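Local coordinates for protein DNA-(apurinic or apyrimidinic site) endonuclease 2 (Xenopus laevis, PDB 6WCD) that resects DNA from the 3' end as a metal-dependent exonuclease and, more weakly, incises the backbone at abasic sites during base excision repair, at residues 37-42 and 325-330; 53-58 and 318-323; 254-259 and 270-275. One frame throughout, in Å; residues are numbered along the deposited sequence. Where two conformers were deposited one is given.

Contact 1: 37-42 and 325-330; sequences VTRDLL and LPEFAG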
loop_
_atom_site.group_PDB
_atom_site.type_symbol
_atom_site.label_atom_id
_atom_site.label_comp_id
_atom_site.label_asym_id
_atom_site.label_seq_id
_atom_site.Cartn_x
_atom_site.Cartn_y
_atom_site.Cartn_z
ATOM N N VAL A 37 6.876 -6.221 11.466
ATOM C CA VAL A 37 7.011 -7.665 11.578
ATOM C C VAL A 37 8.109 -8.153 10.645
ATOM O O VAL A 37 8.019 -7.966 9.426
ATOM C CB VAL A 37 5.687 -8.383 11.254
ATOM C CG1 VAL A 37 5.862 -9.903 11.377
ATOM C CG2 VAL A 37 4.558 -7.907 12.185
ATOM N N THR A 38 9.114 -8.810 11.195
ATOM C CA THR A 38 10.107 -9.521 10.430
ATOM C C THR A 38 10.036 -10.994 10.774
ATOM O O THR A 38 9.497 -11.389 11.829
ATOM C CB THR A 38 11.514 -8.922 10.680
ATOM O OG1 THR A 38 11.744 -8.729 12.075
ATOM C CG2 THR A 38 11.632 -7.589 10.010
ATOM N N ARG A 39 10.625 -11.847 9.912
ATOM C CA ARG A 39 10.365 -13.275 10.068
ATOM C C ARG A 39 11.026 -13.840 11.311
ATOM O O ARG A 39 10.547 -14.853 11.863
ATOM C CB ARG A 39 10.843 -14.063 8.857
ATOM C CG ARG A 39 9.714 -14.204 7.841
ATOM C CD ARG A 39 10.080 -15.165 6.745
ATOM N NE ARG A 39 9.936 -16.578 7.078
ATOM C CZ ARG A 39 10.303 -17.535 6.232
ATOM N NH1 ARG A 39 10.835 -17.177 5.070
ATOM N NH2 ARG A 39 10.136 -18.805 6.512
ATOM N N ASP A 40 12.156 -13.267 11.755
ATOM C CA ASP A 40 12.846 -13.732 12.942
ATOM C C ASP A 40 11.996 -13.652 14.205
ATOM O O ASP A 40 12.271 -14.396 15.154
ATOM C CB ASP A 40 14.145 -12.922 13.121
ATOM C CG ASP A 40 13.907 -11.425 13.313
ATOM O OD1 ASP A 40 13.191 -10.812 12.518
ATOM O OD2 ASP A 40 14.473 -10.829 14.251
ATOM N N LEU A 41 10.956 -12.796 14.204
ATOM C CA LEU A 41 10.157 -12.600 15.410
ATOM C C LEU A 41 9.148 -13.727 15.657
ATOM O O LEU A 41 8.659 -13.828 16.787
ATOM C CB LEU A 41 9.353 -11.312 15.318
ATOM C CG LEU A 41 10.201 -10.052 15.061
ATOM C CD1 LEU A 41 9.220 -8.873 14.918
ATOM C CD2 LEU A 41 11.152 -9.836 16.154
ATOM N N LEU A 42 8.873 -14.572 14.667
ATOM C CA LEU A 42 7.892 -15.677 14.814
ATOM C C LEU A 42 6.529 -15.185 15.322
ATOM O O LEU A 42 5.857 -15.874 16.112
ATOM C CB LEU A 42 8.423 -16.771 15.717
ATOM C CG LEU A 42 9.821 -17.339 15.438
ATOM C CD1 LEU A 42 10.319 -18.285 16.519
ATOM C CD2 LEU A 42 9.797 -18.014 14.084
ATOM N N LEU A 325 3.896 -20.567 5.830
ATOM C CA LEU A 325 5.213 -20.409 6.409
ATOM C C LEU A 325 5.532 -21.591 7.315
ATOM O O LEU A 325 4.720 -21.938 8.191
ATOM C CB LEU A 325 5.289 -19.079 7.180
ATOM C CG LEU A 325 5.289 -17.842 6.315
ATOM C CD1 LEU A 325 5.077 -16.598 7.182
ATOM C CD2 LEU A 325 6.576 -17.709 5.511
ATOM N N PRO A 326 6.706 -22.219 7.162
ATOM C CA PRO A 326 6.998 -23.436 7.934
ATOM C C PRO A 326 6.983 -23.220 9.442
ATOM O O PRO A 326 6.613 -24.134 10.186
ATOM C CB PRO A 326 8.406 -23.831 7.460
ATOM C CG PRO A 326 8.628 -23.132 6.177
ATOM C CD PRO A 326 7.728 -21.884 6.161
ATOM N N GLU A 327 7.365 -22.031 9.903
ATOM C CA GLU A 327 7.369 -21.772 11.339
ATOM C C GLU A 327 5.980 -21.793 11.942
ATOM O O GLU A 327 5.852 -21.972 13.158
ATOM C CB GLU A 327 8.046 -20.441 11.619
ATOM C CG GLU A 327 7.453 -19.209 10.922
ATOM C CD GLU A 327 8.188 -18.804 9.619
ATOM O OE1 GLU A 327 8.298 -17.583 9.351
ATOM O OE2 GLU A 327 8.605 -19.713 8.860
ATOM N N PHE A 328 4.930 -21.635 11.128
ATOM C CA PHE A 328 3.565 -21.583 11.634
ATOM C C PHE A 328 2.782 -22.867 11.319
ATOM O O PHE A 328 1.551 -22.861 11.336
ATOM C CB PHE A 328 2.840 -20.353 11.065
ATOM C CG PHE A 328 3.494 -19.024 11.397
ATOM C CD1 PHE A 328 4.219 -18.885 12.575
ATOM C CD2 PHE A 328 3.406 -17.940 10.540
ATOM C CE1 PHE A 328 4.811 -17.681 12.877
ATOM C CE2 PHE A 328 4.011 -16.694 10.862
ATOM C CZ PHE A 328 4.731 -16.611 12.046
ATOM N N ALA A 329 3.472 -23.972 11.035
ATOM C CA ALA A 329 2.769 -25.180 10.576
ATOM C C ALA A 329 1.874 -25.809 11.648
ATOM O O ALA A 329 0.927 -26.536 11.302
ATOM C CB ALA A 329 3.779 -26.212 10.080
ATOM N N GLY A 330 2.171 -25.611 12.935
ATOM C CA GLY A 330 1.280 -26.037 14.002
ATOM C C GLY A 330 1.761 -27.295 14.714
ATOM O O GLY A 330 2.646 -28.021 14.252
HETATM O O HOH W 1 8.021 -15.670 11.278
#

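Contact 2: 53-58 and 318-323; sequences NSYFSF and PPLCTK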
loop_
_atom_site.group_PDB
_atom_site.type_symbol
_atom_site.label_atom_id
_atom_site.label_comp_id
_atom_site.label_asym_id
_atom_site.label_seq_id
_atom_site.Cartn_x
_atom_site.Cartn_y
_atom_site.Cartn_z
ATOM N N ASN A 53 -6.928 -14.264 4.937
ATOM C CA ASN A 53 -5.708 -14.844 4.397
ATOM C C ASN A 53 -4.787 -13.685 4.080
ATOM O O ASN A 53 -5.223 -12.676 3.501
ATOM C CB ASN A 53 -5.942 -15.764 3.191
ATOM C CG ASN A 53 -6.778 -15.181 2.065
ATOM O OD1 ASN A 53 -6.240 -14.791 1.004
ATOM N ND2 ASN A 53 -8.081 -15.137 2.248
ATOM N N SER A 54 -3.532 -13.779 4.508
ATOM C CA SER A 54 -2.657 -12.617 4.456
ATOM C C SER A 54 -1.353 -12.886 3.742
ATOM O O SER A 54 -0.883 -14.011 3.661
ATOM C CB SER A 54 -2.362 -12.094 5.851
ATOM O OG SER A 54 -1.563 -13.037 6.609
ATOM N N TYR A 55 -0.766 -11.783 3.278
ATOM C CA TYR A 55 0.404 -11.740 2.388
ATOM C C TYR A 55 1.315 -10.637 2.881
ATOM O O TYR A 55 0.962 -9.467 2.821
ATOM C CB TYR A 55 -0.032 -11.510 0.926
ATOM C CG TYR A 55 -1.099 -12.516 0.542
ATOM C CD1 TYR A 55 -0.743 -13.767 0.024
ATOM C CD2 TYR A 55 -2.449 -12.282 0.851
ATOM C CE1 TYR A 55 -1.685 -14.765 -0.192
ATOM C CE2 TYR A 55 -3.392 -13.264 0.655
ATOM C CZ TYR A 55 -3.003 -14.505 0.127
ATOM O OH TYR A 55 -3.904 -15.521 -0.062
ATOM N N PHE A 56 2.485 -11.020 3.355
ATOM C CA PHE A 56 3.439 -10.091 3.971
ATOM C C PHE A 56 4.657 -9.960 3.086
ATOM O O PHE A 56 5.098 -10.945 2.460
ATOM C CB PHE A 56 3.919 -10.576 5.349
ATOM C CG PHE A 56 3.004 -10.250 6.489
ATOM C CD1 PHE A 56 1.744 -10.730 6.576
ATOM C CD2 PHE A 56 3.476 -9.460 7.513
ATOM C CE1 PHE A 56 0.906 -10.408 7.654
ATOM C CE2 PHE A 56 2.683 -9.137 8.575
ATOM C CZ PHE A 56 1.392 -9.650 8.677
ATOM N N SER A 57 5.269 -8.801 3.130
ATOM C CA SER A 57 6.662 -8.653 2.736
ATOM C C SER A 57 7.424 -8.270 3.981
ATOM O O SER A 57 7.097 -7.301 4.644
ATOM C CB SER A 57 6.825 -7.605 1.644
ATOM O OG SER A 57 8.224 -7.554 1.242
ATOM N N PHE A 58 8.404 -9.081 4.315
ATOM C CA PHE A 58 9.238 -8.896 5.487
ATOM C C PHE A 58 10.571 -8.262 5.122
ATOM O O PHE A 58 11.234 -8.707 4.177
ATOM C CB PHE A 58 9.523 -10.252 6.108
ATOM C CG PHE A 58 8.326 -11.042 6.465
ATOM C CD1 PHE A 58 7.587 -10.757 7.579
ATOM C CD2 PHE A 58 7.980 -12.164 5.719
ATOM C CE1 PHE A 58 6.508 -11.509 7.963
ATOM C CE2 PHE A 58 6.868 -12.939 6.049
ATOM C CZ PHE A 58 6.148 -12.640 7.200
ATOM N N PRO A 318 -2.561 -18.356 -2.796
ATOM C CA PRO A 318 -1.303 -18.526 -3.498
ATOM C C PRO A 318 -0.147 -18.735 -2.524
ATOM O O PRO A 318 -0.279 -18.437 -1.333
ATOM C CB PRO A 318 -1.148 -17.233 -4.291
ATOM C CG PRO A 318 -2.126 -16.256 -3.755
ATOM C CD PRO A 318 -3.157 -17.009 -2.964
ATOM N N PRO A 319 1.008 -19.188 -3.005
ATOM C CA PRO A 319 2.064 -19.682 -2.089
ATOM C C PRO A 319 2.635 -18.643 -1.145
ATOM O O PRO A 319 3.256 -19.039 -0.138
ATOM C CB PRO A 319 3.148 -20.189 -3.060
ATOM C CG PRO A 319 2.401 -20.566 -4.292
ATOM C CD PRO A 319 1.239 -19.593 -4.410
ATOM N N LEU A 320 2.502 -17.364 -1.422
ATOM C CA LEU A 320 3.023 -16.323 -0.552
ATOM C C LEU A 320 2.236 -16.239 0.743
ATOM O O LEU A 320 2.694 -15.611 1.686
ATOM C CB LEU A 320 2.991 -14.960 -1.237
ATOM C CG LEU A 320 3.582 -13.771 -0.514
ATOM C CD1 LEU A 320 5.053 -13.977 -0.173
ATOM C CD2 LEU A 320 3.456 -12.516 -1.378
ATOM N N CYS A 321 1.077 -16.832 0.802
ATOM C CA CYS A 321 0.247 -16.682 1.993
ATOM C C CYS A 321 1.010 -17.135 3.250
ATOM O O CYS A 321 1.710 -18.168 3.262
ATOM C CB CYS A 321 -1.036 -17.497 1.863
ATOM S SG CYS A 321 -2.218 -17.280 3.189
ATOM N N THR A 322 0.856 -16.352 4.323
ATOM C CA THR A 322 1.497 -16.622 5.601
ATOM C C THR A 322 1.143 -17.983 6.171
ATOM O O THR A 322 1.919 -18.558 6.953
ATOM C CB THR A 322 1.120 -15.548 6.614
ATOM O OG1 THR A 322 -0.288 -15.461 6.689
ATOM C CG2 THR A 322 1.674 -14.194 6.248
ATOM N N LYS A 323 -0.017 -18.540 5.802
ATOM C CA LYS A 323 -0.396 -19.825 6.388
ATOM C C LYS A 323 0.545 -20.941 5.960
ATOM O O LYS A 323 0.584 -21.978 6.616
ATOM C CB LYS A 323 -1.830 -20.163 6.014
ATOM C CG LYS A 323 -2.067 -20.562 4.598
ATOM C CD LYS A 323 -3.586 -20.801 4.423
ATOM C CE LYS A 323 -3.910 -21.414 3.116
ATOM N NZ LYS A 323 -5.382 -21.624 3.015
HETATM O O HOH W 2 -3.036 -16.074 6.427
HETATM O O HOH W 3 3.618 -13.715 3.375
#

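Contact 3: 254-259 and 270-275; sequences FTCWCS and TRIDYI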
loop_
_atom_site.group_PDB
_atom_site.type_symbol
_atom_site.label_atom_id
_atom_site.label_comp_id
_atom_site.label_asym_id
_atom_site.label_seq_id
_atom_site.Cartn_x
_atom_site.Cartn_y
_atom_site.Cartn_z
ATOM N N PHE A 254 -6.005 15.461 6.568
ATOM C CA PHE A 254 -4.697 14.879 6.786
ATOM C C PHE A 254 -4.769 13.428 7.260
ATOM O O PHE A 254 -5.814 12.963 7.742
ATOM C CB PHE A 254 -3.909 15.708 7.792
ATOM C CG PHE A 254 -3.833 17.193 7.423
ATOM C CD1 PHE A 254 -3.690 17.590 6.097
ATOM C CD2 PHE A 254 -3.920 18.141 8.404
ATOM C CE1 PHE A 254 -3.627 18.941 5.758
ATOM C CE2 PHE A 254 -3.843 19.498 8.081
ATOM C CZ PHE A 254 -3.688 19.880 6.749
ATOM N N THR A 255 -3.679 12.688 7.045
ATOM C CA THR A 255 -3.600 11.287 7.426
ATOM C C THR A 255 -2.467 10.979 8.384
ATOM O O THR A 255 -2.317 9.820 8.812
ATOM C CB THR A 255 -3.471 10.391 6.208
ATOM O OG1 THR A 255 -2.247 10.639 5.499
ATOM C CG2 THR A 255 -4.646 10.567 5.293
ATOM N N CYS A 256 -1.612 11.966 8.690
ATOM C CA CYS A 256 -0.404 11.732 9.454
ATOM C C CYS A 256 -0.120 12.933 10.308
ATOM O O CYS A 256 -0.100 14.071 9.791
ATOM C CB CYS A 256 0.766 11.433 8.530
ATOM S SG CYS A 256 2.342 11.069 9.426
ATOM N N TRP A 257 0.184 12.686 11.606
ATOM C CA TRP A 257 0.524 13.707 12.591
ATOM C C TRP A 257 1.657 13.135 13.439
ATOM O O TRP A 257 1.571 11.977 13.910
ATOM C CB TRP A 257 -0.653 14.055 13.506
ATOM C CG TRP A 257 -1.960 14.385 12.816
ATOM C CD1 TRP A 257 -2.453 15.596 12.559
ATOM C CD2 TRP A 257 -2.903 13.433 12.289
ATOM N NE1 TRP A 257 -3.667 15.501 11.916
ATOM C CE2 TRP A 257 -3.948 14.161 11.724
ATOM C CE3 TRP A 257 -2.942 12.044 12.256
ATOM C CZ2 TRP A 257 -5.027 13.573 11.149
ATOM C CZ3 TRP A 257 -4.062 11.437 11.666
ATOM C CH2 TRP A 257 -5.047 12.187 11.107
ATOM N N CYS A 258 2.651 13.944 13.748
ATOM C CA CYS A 258 3.735 13.398 14.535
ATOM C C CYS A 258 3.289 13.024 15.941
ATOM O O CYS A 258 2.401 13.609 16.503
ATOM C CB CYS A 258 4.940 14.320 14.554
ATOM S SG CYS A 258 4.620 15.892 15.396
ATOM N N SER A 259 3.975 12.074 16.538
ATOM C CA SER A 259 3.513 11.567 17.825
ATOM C C SER A 259 3.627 12.619 18.910
ATOM O O SER A 259 2.879 12.584 19.889
ATOM C CB SER A 259 4.316 10.322 18.219
ATOM O OG SER A 259 4.072 9.265 17.303
ATOM N N THR A 270 -0.344 16.200 7.666
ATOM C CA THR A 270 -0.129 16.120 6.225
ATOM C C THR A 270 -0.905 14.935 5.687
ATOM O O THR A 270 -1.130 13.975 6.412
ATOM C CB THR A 270 1.348 15.938 5.876
ATOM O OG1 THR A 270 2.153 16.839 6.646
ATOM C CG2 THR A 270 1.541 16.212 4.427
ATOM N N ARG A 271 -1.300 14.992 4.397
ATOM C CA ARG A 271 -1.928 13.841 3.725
ATOM C C ARG A 271 -0.852 13.144 2.865
ATOM O O ARG A 271 -0.413 13.711 1.849
ATOM C CB ARG A 271 -3.121 14.232 2.868
ATOM C CG ARG A 271 -3.878 12.958 2.333
ATOM C CD ARG A 271 -5.146 13.307 1.566
ATOM N NE ARG A 271 -4.816 13.995 0.333
ATOM C CZ ARG A 271 -4.792 13.446 -0.873
ATOM N NH1 ARG A 271 -5.133 12.186 -1.063
ATOM N NH2 ARG A 271 -4.392 14.182 -1.898
ATOM N N ILE A 272 -0.407 11.964 3.294
ATOM C CA ILE A 272 0.661 11.225 2.611
ATOM C C ILE A 272 0.250 9.776 2.347
ATOM O O ILE A 272 1.086 8.989 1.833
ATOM C CB ILE A 272 2.007 11.292 3.364
ATOM C CG1 ILE A 272 1.864 10.766 4.802
ATOM C CG2 ILE A 272 2.594 12.713 3.275
ATOM C CD1 ILE A 272 3.205 10.579 5.489
ATOM N N ASP A 273 -0.970 9.416 2.665
ATOM C CA ASP A 273 -1.537 8.094 2.417
ATOM C C ASP A 273 -2.615 8.204 1.351
ATOM O O ASP A 273 -3.530 9.034 1.437
ATOM C CB ASP A 273 -2.092 7.591 3.724
ATOM C CG ASP A 273 -0.998 7.447 4.784
ATOM O OD1 ASP A 273 -0.180 6.458 4.682
ATOM O OD2 ASP A 273 -0.879 8.298 5.706
ATOM N N TYR A 274 -2.508 7.352 0.348
ATOM C CA TYR A 274 -3.271 7.436 -0.861
ATOM C C TYR A 274 -3.866 6.111 -1.249
ATOM O O TYR A 274 -3.350 5.038 -0.938
ATOM C CB TYR A 274 -2.379 7.877 -2.037
ATOM C CG TYR A 274 -1.707 9.200 -1.914
ATOM C CD1 TYR A 274 -2.188 10.285 -2.589
ATOM C CD2 TYR A 274 -0.527 9.344 -1.232
ATOM C CE1 TYR A 274 -1.546 11.501 -2.570
ATOM C CE2 TYR A 274 0.097 10.558 -1.165
ATOM C CZ TYR A 274 -0.386 11.621 -1.852
ATOM O OH TYR A 274 0.238 12.851 -1.869
ATOM N N ILE A 275 -4.985 6.203 -2.014
ATOM C CA ILE A 275 -5.510 5.091 -2.808
ATOM C C ILE A 275 -5.544 5.583 -4.240
ATOM O O ILE A 275 -6.391 6.403 -4.629
ATOM C CB ILE A 275 -6.885 4.596 -2.321
ATOM C CG1 ILE A 275 -6.745 4.117 -0.884
ATOM C CG2 ILE A 275 -7.398 3.529 -3.271
ATOM C CD1 ILE A 275 -8.069 3.753 -0.209
#

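Contact 1: 37-42 and 325-330
Glu327 reaches Arg39 through a first torsion of 57°, which wedges CG between the backbone N and the carbonyl carbon, and a second of -97° that bends the chain at CD. Arg39 in turn bends at chi3, and the two side chains cross at about a right angle. Guanidinium and carboxylate end up nearly coplanar, 5° apart, and form a side-on, two-pronged salt bridge. NE of Arg39 donates to OE1 of Glu327 at 3.0 Å, while NH2 of Arg39 donates to OE2 of Glu327 at 2.9 Å. Each oxygen offers its syn lone pair, so the pairing fixes the rotation of both flat groups. Water 1 adds a second link, donating to Glu327 OE1 and to the backbone O of Arg39, 2.7 Å from each. Over one face of the guanidinium lies CD2 of Leu325, 3.8 Å from Arg39 CZ. Next to the salt bridge Leu42 CD2 rests 3.9 Å from Glu327 CB; separately, the backbone O of Leu42 lies at the edge of the Phe328 ring, near CE1. That ring also packs on Glu44 and Ala47 of helix 44-47. This is a surface contact away from the known functional sites, where a bidentate arginine-glutamate salt bridge joins two loops carrying short 3-10 turns, one following strand 29-33 and the other in the C-terminal part of the catalytic domain.

Contact 2: 53-58 and 318-323
Tyr55 and Cys321 meet in the tight half of this contact, where CE1 of the tyrosine ring comes 3.5 Å from Cys321 CB. The sulfur, SG, sits 4.7 Å from the ring centroid and 34° off its normal, an oblique sulfur-aromatic contact. Pro318 crosses the tyrosine at about a right angle and brings CD to 3.3 Å from Tyr55 OH. That hydroxyl donates to OD1 of Asn53, a bond near the ring plane. From the other sheet, Ala81, Val120 and Thr122 of strands 80-83 and 119-127 also pack on Tyr55. Beside it the backbones are clasped: Thr322 N donates to Ser54 O at 3.0 Å, a nearly straight bond of 168°, and Thr322 OG1 lies 2.7 Å from Ser54 OG. Both hydroxyls also have Ala47 O as a partner, weakly so for the threonine. Thr322 CG2, anti to its own carbonyl carbon, leans obliquely on Phe56 CD1.

The looser parts flank the Thr322 N to Ser54 O bond, where the backbones meet through water. On one flank water 3 accepts from Phe56 N and donates to Leu320 O at 2.7 Å. On the other, water 2 accepts from Ser54 N and bonds to Thr322 OG1. Here the C-terminal part of the catalytic domain, through a type I turn from Pro318 to Cys321, lies along strand 53-57, an outermost strand of the six-stranded sheet in this DNase I-like fold.

Contact 3: 254-259 and 270-275
Thr255 and Cys256 both face Thr270 in a classic beta bulge, where the short strand about 256-257 joins strand 269-278 of the DNase I-like fold. Thr270 O receives Thr255 N at 2.9 Å from above its carbonyl plane, and more weakly Cys256 N. The return bond, Thr270 N to Cys256 O, lies in the carbonyl plane and completes an antiparallel hydrogen-bonded pair.

The bulge turns the Thr255 side chain toward the other strand, obliquely across Asp273 and Arg271. Its first torsion of 64° sets OG1 between the backbone N and the carbonyl carbon, while CG2, anti to the carbonyl carbon, lies 3.9 Å from Arg271 CG. Arg271 then runs off to pair its guanidinium with Asp241 and Asp192. On the face that carries Cys256 and Thr270, Cys256 CB packs against Ile272 CG1 at 3.9 Å, with SG nearer the CD1 end of the isoleucine. Phe254 lays its CB and the inner part of its ring, CG and CD1, against the Thr270 backbone, with CG 3.6 Å from Thr270 N.

Asp273 is, by similarity, important for catalysis. Its OD2 also hydrogen-bonds ND1 of His300, a predicted proton acceptor, and its side chain touches Asp183, experimentally an active-site residue. Thr255 thus stands behind Asp273, which in turn holds His300, and its bond to OD2 is consistent with a part in setting the carboxylate's rotation.

The threonine hydroxyl works in both directions. OG1 accepts from Ile272 N at 3.2 Å with an N-H...O angle of 162°, and it donates to Asp273 OD2 at 2.7 Å, using the anti lone pair, on the side away from OD1.

How the contacts relate
Contacts 1 and 2 are neighbours, their centres 11 Å apart, and both pack residues 318-330 of the catalytic domain against the loop and strand of 37-58. They touch where Phe58 CD2 packs on Arg39 CG at 3.4 Å. Contact 3, nested inside the loops both close, stands across the chain's centre from contact 2, about 26 Å between centres. It reaches the active site through Asp273, important for catalysis by similarity and within about 3 Å of the His300 and Asp183 side chains; the Cys256 side chain is about 8 Å from the bound magnesium. In contact 2 the Phe56 side chain is about 10 Å from that of Glu34; contact 1 lies at the surface, away from these sites.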